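Side-chain contacts in oligopeptide-binding protein oppA (Lactococcus lactis, PDB 3DRF), which captures oligopeptides in a voluminous cavity between closing lobes and serves their uptake by the OppABCDF ABC transporter: residues Gly84-Val89 with Tyr242-Lys247; Ser147-His150 with Thr156-Gly159; Lys271-Asn276 with Asn549-Gly554; Ser510-Ser513 with Thr517-Lys520. All coordinates share one frame; numbering follows the deposited sequence.

Interaction 1. Residues Gly84-Val89 with Tyr242-Lys247; sequences GGAADV and YYWGEK
The indole of Trp-244 lies between the backbone of Gly-84 to Ala-86 and the ring of its neighbour Tyr-243. Over one face, offset toward the rim, lies the carbonyl oxygen of Gly-85, 3.9 Å above the ring plane of Trp-244; toward the rim of the opposite face sits CE1 of Tyr-243. The Tyr-243 ring in turn has Gly-245 N over one face, toward its rim, and Glu-246 O at its edge, in plane. The benzo end of the indole does most of the touching: Trp-244 CZ2 is 3.5 Å from Ala-86 N and 3.6 Å from Gly-85 C, while Trp-244 CH2 comes obliquely to 3.5 Å from Gly-84 O. At the pyrrole end, Ala-86 CB rests 3.8 Å from Trp-244 NE1. No hydrogen bond crosses this van der Waals contact. Straddled by its own N and C (chi1 58°), CG of Trp-244 sends the ring across to the Gly-84 to Ala-86 turn. That turn is fixed from its own side: Gly-84 N donates to Asp-88 OD1 over 2.9 Å, and Arg-103 binds the carbonyl oxygens of Gly-84 and Gly-85. At phi 114° Gly-84 takes a backbone shape in which any side chain would collide with the carbonyl oxygen before it. The arrangement is an aromatic side chain from the loop between strands 234-239 and 252-258, laid on the turn into strand 87-92, joining two beta sheets of this solute-binding protein.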
loop_
_atom_site.group_PDB
_atom_site.type_symbol
_atom_site.label_atom_id
_atom_site.label_comp_id
_atom_site.label_asym_id
_atom_site.label_seq_id
_atom_site.Cartn_x
_atom_site.Cartn_y
_atom_site.Cartn_z
ATOM N N GLY A 84 2.956 24.058 -8.343
ATOM C CA GLY A 84 1.609 24.572 -8.286
ATOM C C GLY A 84 0.671 23.942 -7.285
ATOM O O GLY A 84 -0.384 24.415 -7.088
ATOM N N GLY A 85 1.084 22.874 -6.633
ATOM C CA GLY A 85 0.247 22.275 -5.593
ATOM C C GLY A 85 0.327 23.051 -4.287
ATOM O O GLY A 85 0.760 24.144 -4.289
ATOM N N ALA A 86 0.014 22.377 -3.178
ATOM C CA ALA A 86 0.151 22.995 -1.853
ATOM C C ALA A 86 1.558 23.433 -1.537
ATOM O O ALA A 86 1.746 24.400 -0.829
ATOM C CB ALA A 86 -0.398 22.066 -0.763
ATOM N N ALA A 87 2.523 22.732 -2.155
ATOM C CA ALA A 87 3.939 23.050 -2.028
ATOM C C ALA A 87 4.648 22.667 -3.338
ATOM O O ALA A 87 4.106 21.935 -4.124
ATOM C CB ALA A 87 4.586 22.271 -0.827
ATOM N N ASP A 88 5.838 23.219 -3.489
ATOM C CA ASP A 88 6.776 22.818 -4.579
ATOM C C ASP A 88 8.032 22.189 -3.938
ATOM O O ASP A 88 8.390 22.482 -2.831
ATOM C CB ASP A 88 7.218 24.058 -5.388
ATOM C CG ASP A 88 6.070 24.732 -6.182
ATOM O OD1 ASP A 88 5.029 24.163 -6.322
ATOM O OD2 ASP A 88 6.380 25.805 -6.668
ATOM N N VAL A 89 8.686 21.322 -4.700
ATOM C CA VAL A 89 9.944 20.717 -4.295
ATOM C C VAL A 89 10.985 20.972 -5.404
ATOM O O VAL A 89 10.704 20.846 -6.568
ATOM C CB VAL A 89 9.766 19.249 -3.907
ATOM C CG1 VAL A 89 9.238 18.429 -5.104
ATOM C CG2 VAL A 89 11.101 18.673 -3.412
ATOM N N TYR A 242 -10.644 27.846 4.150
ATOM C CA TYR A 242 -9.219 28.272 4.144
ATOM C C TYR A 242 -8.380 27.677 3.012
ATOM O O TYR A 242 -7.247 28.015 2.882
ATOM C CB TYR A 242 -8.580 27.961 5.513
ATOM C CG TYR A 242 -9.272 28.673 6.683
ATOM C CD1 TYR A 242 -9.130 30.051 6.877
ATOM C CD2 TYR A 242 -10.041 27.956 7.597
ATOM C CE1 TYR A 242 -9.776 30.690 7.896
ATOM C CE2 TYR A 242 -10.648 28.602 8.655
ATOM C CZ TYR A 242 -10.480 29.960 8.778
ATOM O OH TYR A 242 -11.065 30.629 9.817
ATOM N N TYR A 243 -8.970 26.832 2.212
ATOM C CA TYR A 243 -8.216 26.173 1.108
ATOM C C TYR A 243 -7.722 27.223 0.137
ATOM O O TYR A 243 -8.426 28.096 -0.232
ATOM C CB TYR A 243 -9.166 25.209 0.360
ATOM C CG TYR A 243 -8.502 24.425 -0.769
ATOM C CD1 TYR A 243 -7.390 23.582 -0.526
ATOM C CD2 TYR A 243 -8.981 24.529 -2.073
ATOM C CE1 TYR A 243 -6.783 22.906 -1.560
ATOM C CE2 TYR A 243 -8.357 23.845 -3.119
ATOM C CZ TYR A 243 -7.272 23.050 -2.846
ATOM O OH TYR A 243 -6.666 22.369 -3.898
ATOM N N TRP A 244 -6.487 27.073 -0.294
ATOM C CA TRP A 244 -5.786 28.053 -1.125
ATOM C C TRP A 244 -6.200 28.004 -2.592
ATOM O O TRP A 244 -5.968 28.887 -3.315
ATOM C CB TRP A 244 -4.250 27.814 -0.989
ATOM C CG TRP A 244 -3.846 26.379 -1.395
ATOM C CD1 TRP A 244 -3.759 25.329 -0.582
ATOM C CD2 TRP A 244 -3.641 25.880 -2.731
ATOM N NE1 TRP A 244 -3.486 24.204 -1.294
ATOM C CE2 TRP A 244 -3.420 24.513 -2.625
ATOM C CE3 TRP A 244 -3.606 26.477 -4.008
ATOM C CZ2 TRP A 244 -3.159 23.712 -3.723
ATOM C CZ3 TRP A 244 -3.383 25.669 -5.111
ATOM C CH2 TRP A 244 -3.158 24.302 -4.962
ATOM N N GLY A 245 -6.766 26.896 -2.993
ATOM C CA GLY A 245 -6.921 26.568 -4.393
ATOM C C GLY A 245 -8.304 26.781 -4.917
ATOM O O GLY A 245 -9.023 27.595 -4.477
ATOM N N GLU A 246 -8.610 26.016 -5.940
ATOM C CA GLU A 246 -9.886 26.140 -6.621
ATOM C C GLU A 246 -10.995 25.756 -5.627
ATOM O O GLU A 246 -10.965 24.722 -5.066
ATOM C CB GLU A 246 -9.899 25.203 -7.847
ATOM C CG GLU A 246 -8.880 25.577 -8.924
ATOM C CD GLU A 246 -9.198 26.907 -9.577
ATOM O OE1 GLU A 246 -10.360 27.067 -9.962
ATOM O OE2 GLU A 246 -8.292 27.763 -9.670
ATOM N N LYS A 247 -11.946 26.616 -5.421
ATOM C CA LYS A 247 -13.019 26.303 -4.520
ATOM C C LYS A 247 -14.003 25.311 -5.120
ATOM O O LYS A 247 -14.329 25.424 -6.243
ATOM C CB LYS A 247 -13.755 27.572 -4.148
ATOM C CG LYS A 247 -12.803 28.613 -3.586
ATOM C CD LYS A 247 -12.318 28.158 -2.219
ATOM C CE LYS A 247 -11.350 29.092 -1.508
ATOM N NZ LYS A 247 -11.556 29.112 0.001
#

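Interaction 2. Residues Ser147-His150 with Thr156-Gly159; sequences SDYH and TISG
Ile-157 lies over one face of the Tyr-149 ring, the two side chains crossing at a slant. The touching branch is CG1, which stands 3.9 Å from the centroid of the Tyr-149 ring and 24° off its normal, a CH-pi contact displaced toward the CB end of the ring. The closest pair is Ile-157 CG1 with Tyr-149 CG at 3.6 Å; the terminal CD1 of Ile-157 reaches only the flank of the ring, 4.2 Å from Tyr-149 CD2. Tyr-149 has its ring trans to the backbone N (chi1 180°), which carries it off the helix toward the returning chain. Ile-157 instead sets CG1 beside its own N (chi1 -57°), bringing that branch onto the ring. The backbone of Thr-156 completes the contact from an oblique direction, with its C atom 3.6 Å from Tyr-149 CD1, whereas the CB of Thr-156 is directed away from the helix. Helix 116-127 packs against both partners: Glu-124 and Ala-127 meet Tyr-149, and Glu-120 and Tyr-123 meet Ile-157. The contact is a local CH-pi packing within a helix-loop-strand connection, where the chain leaving helix 146-150 turns back alongside its last residues before entering strand 160-161 of the four-stranded antiparallel sheet.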
loop_
_atom_site.group_PDB
_atom_site.type_symbol
_atom_site.label_atom_id
_atom_site.label_comp_id
_atom_site.label_asym_id
_atom_site.label_seq_id
_atom_site.Cartn_x
_atom_site.Cartn_y
_atom_site.Cartn_z
ATOM N N SER A 147 18.457 8.190 10.932
ATOM C CA SER A 147 18.688 6.917 11.609
ATOM C C SER A 147 18.965 7.142 13.109
ATOM O O SER A 147 18.435 6.489 13.938
ATOM C CB SER A 147 19.835 6.129 10.933
ATOM O OG SER A 147 19.476 5.778 9.617
ATOM N N ASP A 148 19.801 8.111 13.424
ATOM C CA ASP A 148 20.193 8.343 14.826
ATOM C C ASP A 148 18.987 8.932 15.642
ATOM O O ASP A 148 18.842 8.675 16.794
ATOM C CB ASP A 148 21.390 9.310 14.845
ATOM C CG ASP A 148 22.731 8.606 14.614
ATOM O OD1 ASP A 148 22.829 7.431 14.614
ATOM O OD2 ASP A 148 23.659 9.353 14.461
ATOM N N TYR A 149 18.141 9.725 14.985
ATOM C CA TYR A 149 16.887 10.140 15.623
ATOM C C TYR A 149 15.973 8.937 15.917
ATOM O O TYR A 149 15.502 8.779 16.963
ATOM C CB TYR A 149 16.188 11.187 14.749
ATOM C CG TYR A 149 14.864 11.663 15.360
ATOM C CD1 TYR A 149 14.845 12.651 16.362
ATOM C CD2 TYR A 149 13.648 11.094 14.989
ATOM C CE1 TYR A 149 13.653 13.063 16.945
ATOM C CE2 TYR A 149 12.442 11.525 15.587
ATOM C CZ TYR A 149 12.486 12.511 16.530
ATOM O OH TYR A 149 11.295 12.904 17.074
ATOM N N HIS A 150 15.860 8.038 14.959
ATOM C CA HIS A 150 14.994 6.832 15.053
ATOM C C HIS A 150 15.387 5.911 16.221
ATOM O O HIS A 150 14.569 5.350 16.822
ATOM C CB HIS A 150 15.051 6.056 13.716
ATOM C CG HIS A 150 14.265 4.766 13.729
ATOM N ND1 HIS A 150 12.918 4.695 13.966
ATOM C CD2 HIS A 150 14.674 3.498 13.533
ATOM C CE1 HIS A 150 12.536 3.433 13.949
ATOM N NE2 HIS A 150 13.578 2.693 13.647
ATOM N N THR A 156 17.201 15.430 17.675
ATOM C CA THR A 156 16.642 16.119 16.499
ATOM C C THR A 156 17.075 15.323 15.279
ATOM O O THR A 156 17.874 14.455 15.344
ATOM C CB THR A 156 17.155 17.577 16.364
ATOM O OG1 THR A 156 18.542 17.521 16.035
ATOM C CG2 THR A 156 17.027 18.396 17.708
ATOM N N ILE A 157 16.458 15.719 14.181
ATOM C CA ILE A 157 16.801 15.184 12.871
ATOM C C ILE A 157 17.709 16.221 12.223
ATOM O O ILE A 157 17.276 17.210 11.720
ATOM C CB ILE A 157 15.573 14.922 11.999
ATOM C CG1 ILE A 157 14.572 13.959 12.657
ATOM C CG2 ILE A 157 16.030 14.339 10.654
ATOM C CD1 ILE A 157 13.140 13.952 11.989
ATOM N N SER A 158 18.989 15.950 12.308
ATOM C CA SER A 158 20.021 16.941 11.895
ATOM C C SER A 158 19.929 17.383 10.414
ATOM O O SER A 158 20.175 18.464 10.113
ATOM C CB SER A 158 21.436 16.443 12.249
ATOM O OG SER A 158 21.789 15.353 11.442
ATOM N N GLY A 159 19.502 16.456 9.568
ATOM C CA GLY A 159 19.363 16.693 8.119
ATOM C C GLY A 159 18.157 17.479 7.684
ATOM O O GLY A 159 18.041 17.725 6.529
#

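Interaction 3. Residues Lys271-Asn276 with Asn549-Gly554; sequences KYDIIN and NKRVVG
Arg-551 grips Asp-273 side-on with two nitrogens, yet the two flat groups are not coplanar: the carboxylate and guanidinium planes are 41° apart. Arg-551 NE meets Asp-273 OD1 at 2.8 Å, nearly straight, from above the carboxylate plane, whereas Arg-551 NH2 reaches Asp-273 OD2 at 3.0 Å on its syn side. Both oxygens stay near the guanidinium plane, so the tilt falls on the acid. OD2 also accepts from Lys-36 N, so that the carboxylate of the buried Asp-273 is held by three N-H groups. The Arg-551 chain, extended from CG to NE, carries the charge across from the turn. A leucine in place of Arg-551 would probably leave the buried carboxylate without its cationic mate and free the 549-552 turn from this tether. Backbone and apolar contacts flank the bridge: Asn-549 N donates to Asp-273 O over 2.8 Å, and Val-552 CG2 lies 3.8 Å from Asp-273 CB. A water accepts from Asn-549 ND2 at 2.7 Å and donates to Tyr-272 O at 2.8 Å. Asn-549 OD1 accepts from the backbone N of Arg-551 at 2.8 Å. This is an Asx turn superposed on a type I beta turn from Asn-549 to Val-552, pinned by a salt bridge just ahead of strand 274-276, one of the two outermost strands of the five-stranded mixed sheet.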
loop_
_atom_site.group_PDB
_atom_site.type_symbol
_atom_site.label_atom_id
_atom_site.label_comp_id
_atom_site.label_asym_id
_atom_site.label_seq_id
_atom_site.Cartn_x
_atom_site.Cartn_y
_atom_site.Cartn_z
ATOM N N LYS A 271 -28.377 4.725 -3.912
ATOM C CA LYS A 271 -27.889 5.074 -2.594
ATOM C C LYS A 271 -26.546 5.851 -2.653
ATOM O O LYS A 271 -26.311 6.706 -1.833
ATOM C CB LYS A 271 -27.738 3.823 -1.743
ATOM C CG LYS A 271 -27.340 4.011 -0.249
ATOM C CD LYS A 271 -27.472 2.714 0.515
ATOM C CE LYS A 271 -26.818 2.750 1.875
ATOM N NZ LYS A 271 -27.571 3.548 2.727
ATOM N N TYR A 272 -25.716 5.526 -3.641
ATOM C CA TYR A 272 -24.429 6.204 -3.875
ATOM C C TYR A 272 -24.320 6.686 -5.302
ATOM O O TYR A 272 -24.727 5.987 -6.194
ATOM C CB TYR A 272 -23.257 5.275 -3.517
ATOM C CG TYR A 272 -23.329 4.826 -2.066
ATOM C CD1 TYR A 272 -23.174 5.749 -1.023
ATOM C CD2 TYR A 272 -23.543 3.507 -1.713
ATOM C CE1 TYR A 272 -23.236 5.363 0.256
ATOM C CE2 TYR A 272 -23.619 3.139 -0.398
ATOM C CZ TYR A 272 -23.458 4.063 0.580
ATOM O OH TYR A 272 -23.533 3.723 1.901
ATOM N N ASP A 273 -23.739 7.841 -5.501
ATOM C CA ASP A 273 -23.386 8.346 -6.815
ATOM C C ASP A 273 -22.159 7.661 -7.384
ATOM O O ASP A 273 -22.046 7.486 -8.567
ATOM C CB ASP A 273 -23.135 9.859 -6.785
ATOM C CG ASP A 273 -24.348 10.646 -6.367
ATOM O OD1 ASP A 273 -25.352 10.516 -7.080
ATOM O OD2 ASP A 273 -24.311 11.381 -5.402
ATOM N N ILE A 274 -21.226 7.311 -6.513
ATOM C CA ILE A 274 -19.923 6.715 -6.903
ATOM C C ILE A 274 -19.620 5.652 -5.867
ATOM O O ILE A 274 -19.809 5.904 -4.717
ATOM C CB ILE A 274 -18.835 7.797 -6.854
ATOM C CG1 ILE A 274 -19.130 8.963 -7.839
ATOM C CG2 ILE A 274 -17.450 7.185 -7.092
ATOM C CD1 ILE A 274 -18.178 10.099 -7.743
ATOM N N ILE A 275 -19.118 4.484 -6.286
ATOM C CA ILE A 275 -18.483 3.514 -5.383
ATOM C C ILE A 275 -17.091 3.134 -5.879
ATOM O O ILE A 275 -16.924 2.734 -6.981
ATOM C CB ILE A 275 -19.333 2.209 -5.191
ATOM C CG1 ILE A 275 -20.806 2.536 -4.782
ATOM C CG2 ILE A 275 -18.631 1.316 -4.173
ATOM C CD1 ILE A 275 -21.671 1.330 -4.605
ATOM N N ASN A 276 -16.117 3.347 -5.011
ATOM C CA ASN A 276 -14.705 3.000 -5.274
ATOM C C ASN A 276 -14.341 1.685 -4.611
ATOM O O ASN A 276 -14.920 1.308 -3.635
ATOM C CB ASN A 276 -13.799 4.154 -4.782
ATOM C CG ASN A 276 -13.950 5.388 -5.662
ATOM O OD1 ASN A 276 -13.806 5.295 -6.858
ATOM N ND2 ASN A 276 -14.275 6.514 -5.057
ATOM N N ASN A 549 -22.710 7.712 -11.319
ATOM C CA ASN A 549 -24.090 8.072 -11.728
ATOM C C ASN A 549 -23.996 9.141 -12.802
ATOM O O ASN A 549 -23.208 10.022 -12.743
ATOM C CB ASN A 549 -24.874 8.579 -10.501
ATOM C CG ASN A 549 -26.316 8.904 -10.806
ATOM O OD1 ASN A 549 -26.617 9.805 -11.534
ATOM N ND2 ASN A 549 -27.184 8.179 -10.179
ATOM N N LYS A 550 -24.849 9.019 -13.812
ATOM C CA LYS A 550 -24.851 9.996 -14.914
ATOM C C LYS A 550 -25.148 11.461 -14.534
ATOM O O LYS A 550 -24.834 12.305 -15.263
ATOM C CB LYS A 550 -25.718 9.510 -16.110
ATOM C CG LYS A 550 -25.134 8.284 -16.731
ATOM C CD LYS A 550 -25.882 7.870 -17.983
ATOM C CE LYS A 550 -25.535 6.496 -18.414
ATOM N NZ LYS A 550 -26.445 5.976 -19.538
ATOM N N ARG A 551 -25.676 11.684 -13.352
ATOM C CA ARG A 551 -25.907 13.036 -12.898
ATOM C C ARG A 551 -24.584 13.765 -12.519
ATOM O O ARG A 551 -24.529 14.961 -12.482
ATOM C CB ARG A 551 -26.900 13.078 -11.732
ATOM C CG ARG A 551 -26.246 12.783 -10.356
ATOM C CD ARG A 551 -27.242 12.933 -9.257
ATOM N NE ARG A 551 -26.646 12.905 -7.922
ATOM C CZ ARG A 551 -26.739 13.873 -7.024
ATOM N NH1 ARG A 551 -27.331 15.002 -7.301
ATOM N NH2 ARG A 551 -26.156 13.728 -5.855
ATOM N N VAL A 552 -23.519 12.985 -12.286
ATOM C CA VAL A 552 -22.229 13.536 -11.859
ATOM C C VAL A 552 -21.371 13.995 -13.023
ATOM O O VAL A 552 -21.187 13.256 -13.956
ATOM C CB VAL A 552 -21.401 12.476 -11.038
ATOM C CG1 VAL A 552 -20.121 13.125 -10.512
ATOM C CG2 VAL A 552 -22.215 11.917 -9.874
ATOM N N VAL A 553 -20.816 15.177 -12.945
ATOM C CA VAL A 553 -19.924 15.654 -13.947
ATOM C C VAL A 553 -18.576 15.922 -13.276
ATOM O O VAL A 553 -18.526 16.325 -12.182
ATOM C CB VAL A 553 -20.448 16.959 -14.631
ATOM C CG1 VAL A 553 -21.738 16.711 -15.430
ATOM C CG2 VAL A 553 -20.702 18.023 -13.624
ATOM N N GLY A 554 -17.497 15.667 -13.982
ATOM C CA GLY A 554 -16.163 15.990 -13.486
ATOM C C GLY A 554 -15.417 14.872 -12.759
ATOM O O GLY A 554 -14.341 15.099 -12.314
HETATM O O HOH W 1 -26.742 6.777 -7.962
#

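Interaction 4. Residues Ser510-Ser513 with Thr517-Lys520; sequences SAKS and TYRK
Ser-513 OG sits at the edge of the Tyr-518 ring, in its plane, 3.4 Å from Tyr-518 CD2 and equally close to Arg-519 CA, and is hydrogen-bonded to Asp-507 O, which also holds Ser-510 OG. Ser-510 OG approaches the ring obliquely and more loosely. Over the centre of one ring face stands Lys-512 CB, a CH-pi contact 3.5 Å from the Tyr-518 centroid and 13° off the normal. The extended lysine chain then runs past the phenol, its CD 3.4 Å from Tyr-518 OH, and its amine ends beyond the ring. Tyr-518 puts CG trans to its backbone N (chi1 -176°), swinging the ring off the helix and under the lysine; its OH is hydrogen-bonded to the Asp-507 carboxylate. An alanine at Tyr-518 is likely to strip the lysine methylenes of their aromatic platform and deprive Asp-507 of one hydrogen bond. Arg-519 CG lies 3.6 Å from Ser-513 CB, while its guanidinium bonds through NE to Ile-508 O and forms salt bridges with Asp-509 and Glu-478. Van der Waals contacts of Lys-512 and Ser-513 thus join the segments directly, and most polar ends described bind residues 507-509, consistent with a firmly fixed bend into helix 516-533.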
loop_
_atom_site.group_PDB
_atom_site.type_symbol
_atom_site.label_atom_id
_atom_site.label_comp_id
_atom_site.label_asym_id
_atom_site.label_seq_id
_atom_site.Cartn_x
_atom_site.Cartn_y
_atom_site.Cartn_z
ATOM N N SER A 510 20.511 3.059 -6.784
ATOM C CA SER A 510 21.881 3.542 -6.714
ATOM C C SER A 510 22.167 4.688 -7.730
ATOM O O SER A 510 21.424 4.932 -8.632
ATOM C CB SER A 510 22.856 2.366 -6.981
ATOM O OG SER A 510 22.907 1.999 -8.338
ATOM N N ALA A 511 23.320 5.322 -7.487
ATOM C CA ALA A 511 23.840 6.365 -8.397
ATOM C C ALA A 511 24.035 5.813 -9.818
ATOM O O ALA A 511 23.780 6.489 -10.724
ATOM C CB ALA A 511 25.186 6.959 -7.829
ATOM N N LYS A 512 24.392 4.519 -9.926
ATOM C CA LYS A 512 24.522 3.909 -11.267
ATOM C C LYS A 512 23.176 3.863 -12.004
ATOM O O LYS A 512 23.131 3.967 -13.171
ATOM C CB LYS A 512 25.114 2.487 -11.156
ATOM C CG LYS A 512 26.599 2.500 -10.715
ATOM C CD LYS A 512 27.146 1.029 -10.469
ATOM C CE LYS A 512 28.505 1.063 -9.789
ATOM N NZ LYS A 512 29.144 -0.276 -9.726
ATOM N N SER A 513 22.085 3.723 -11.242
ATOM C CA SER A 513 20.718 3.702 -11.781
ATOM C C SER A 513 20.186 5.090 -12.242
ATOM O O SER A 513 19.110 5.173 -12.656
ATOM C CB SER A 513 19.745 3.038 -10.776
ATOM O OG SER A 513 19.858 1.616 -10.985
ATOM N N THR A 517 19.175 2.724 -18.555
ATOM C CA THR A 517 19.577 1.406 -19.064
ATOM C C THR A 517 19.998 0.491 -17.887
ATOM O O THR A 517 19.613 -0.630 -17.818
ATOM C CB THR A 517 20.771 1.530 -20.012
ATOM O OG1 THR A 517 20.458 2.535 -20.994
ATOM C CG2 THR A 517 21.049 0.163 -20.675
ATOM N N TYR A 518 20.828 1.040 -17.010
ATOM C CA TYR A 518 21.321 0.322 -15.824
ATOM C C TYR A 518 20.146 0.020 -14.852
ATOM O O TYR A 518 20.031 -1.037 -14.408
ATOM C CB TYR A 518 22.446 1.180 -15.186
ATOM C CG TYR A 518 23.090 0.463 -13.997
ATOM C CD1 TYR A 518 24.332 -0.152 -14.130
ATOM C CD2 TYR A 518 22.435 0.371 -12.744
ATOM C CE1 TYR A 518 24.907 -0.806 -13.053
ATOM C CE2 TYR A 518 23.036 -0.301 -11.685
ATOM C CZ TYR A 518 24.243 -0.887 -11.845
ATOM O OH TYR A 518 24.913 -1.573 -10.850
ATOM N N ARG A 519 19.270 0.996 -14.648
ATOM C CA ARG A 519 18.125 0.790 -13.762
ATOM C C ARG A 519 17.152 -0.239 -14.317
ATOM O O ARG A 519 16.698 -1.036 -13.565
ATOM C CB ARG A 519 17.455 2.138 -13.481
ATOM C CG ARG A 519 16.605 2.012 -12.222
ATOM C CD ARG A 519 15.955 3.388 -11.880
ATOM N NE ARG A 519 15.362 3.304 -10.502
ATOM C CZ ARG A 519 14.179 3.781 -10.151
ATOM N NH1 ARG A 519 13.423 4.429 -10.990
ATOM N NH2 ARG A 519 13.800 3.606 -8.903
ATOM N N LYS A 520 16.939 -0.263 -15.621
ATOM C CA LYS A 520 16.100 -1.317 -16.202
ATOM C C LYS A 520 16.666 -2.720 -15.944
ATOM O O LYS A 520 15.955 -3.573 -15.542
ATOM C CB LYS A 520 15.953 -1.086 -17.719
ATOM C CG LYS A 520 14.940 -2.043 -18.403
ATOM C CD LYS A 520 14.966 -1.774 -19.952
ATOM C CE LYS A 520 13.893 -2.600 -20.748
ATOM N NZ LYS A 520 12.653 -1.851 -20.763
#

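From the N terminus, interaction 1 opens first, at the turn into strand 87-92, and closes at 242-247, joining the four-stranded antiparallel sheet to a loop of the five-stranded mixed sheet. Nested in that span, interaction 2 closes a short loop between helix 146-150 and strand 160-161. Interaction 3 opens only after interaction 1 has closed; its span of some 270 residues ties strand 274-276 of the mixed sheet to the chain after strand 536-549 of the eight-stranded sheet. Interaction 4 is nested within it, at the bend between helices 499-508 and 516-533. None cross or touch; interactions 2 and 3, their centres about 46 Å apart, lie on opposite sides of the chain's centre.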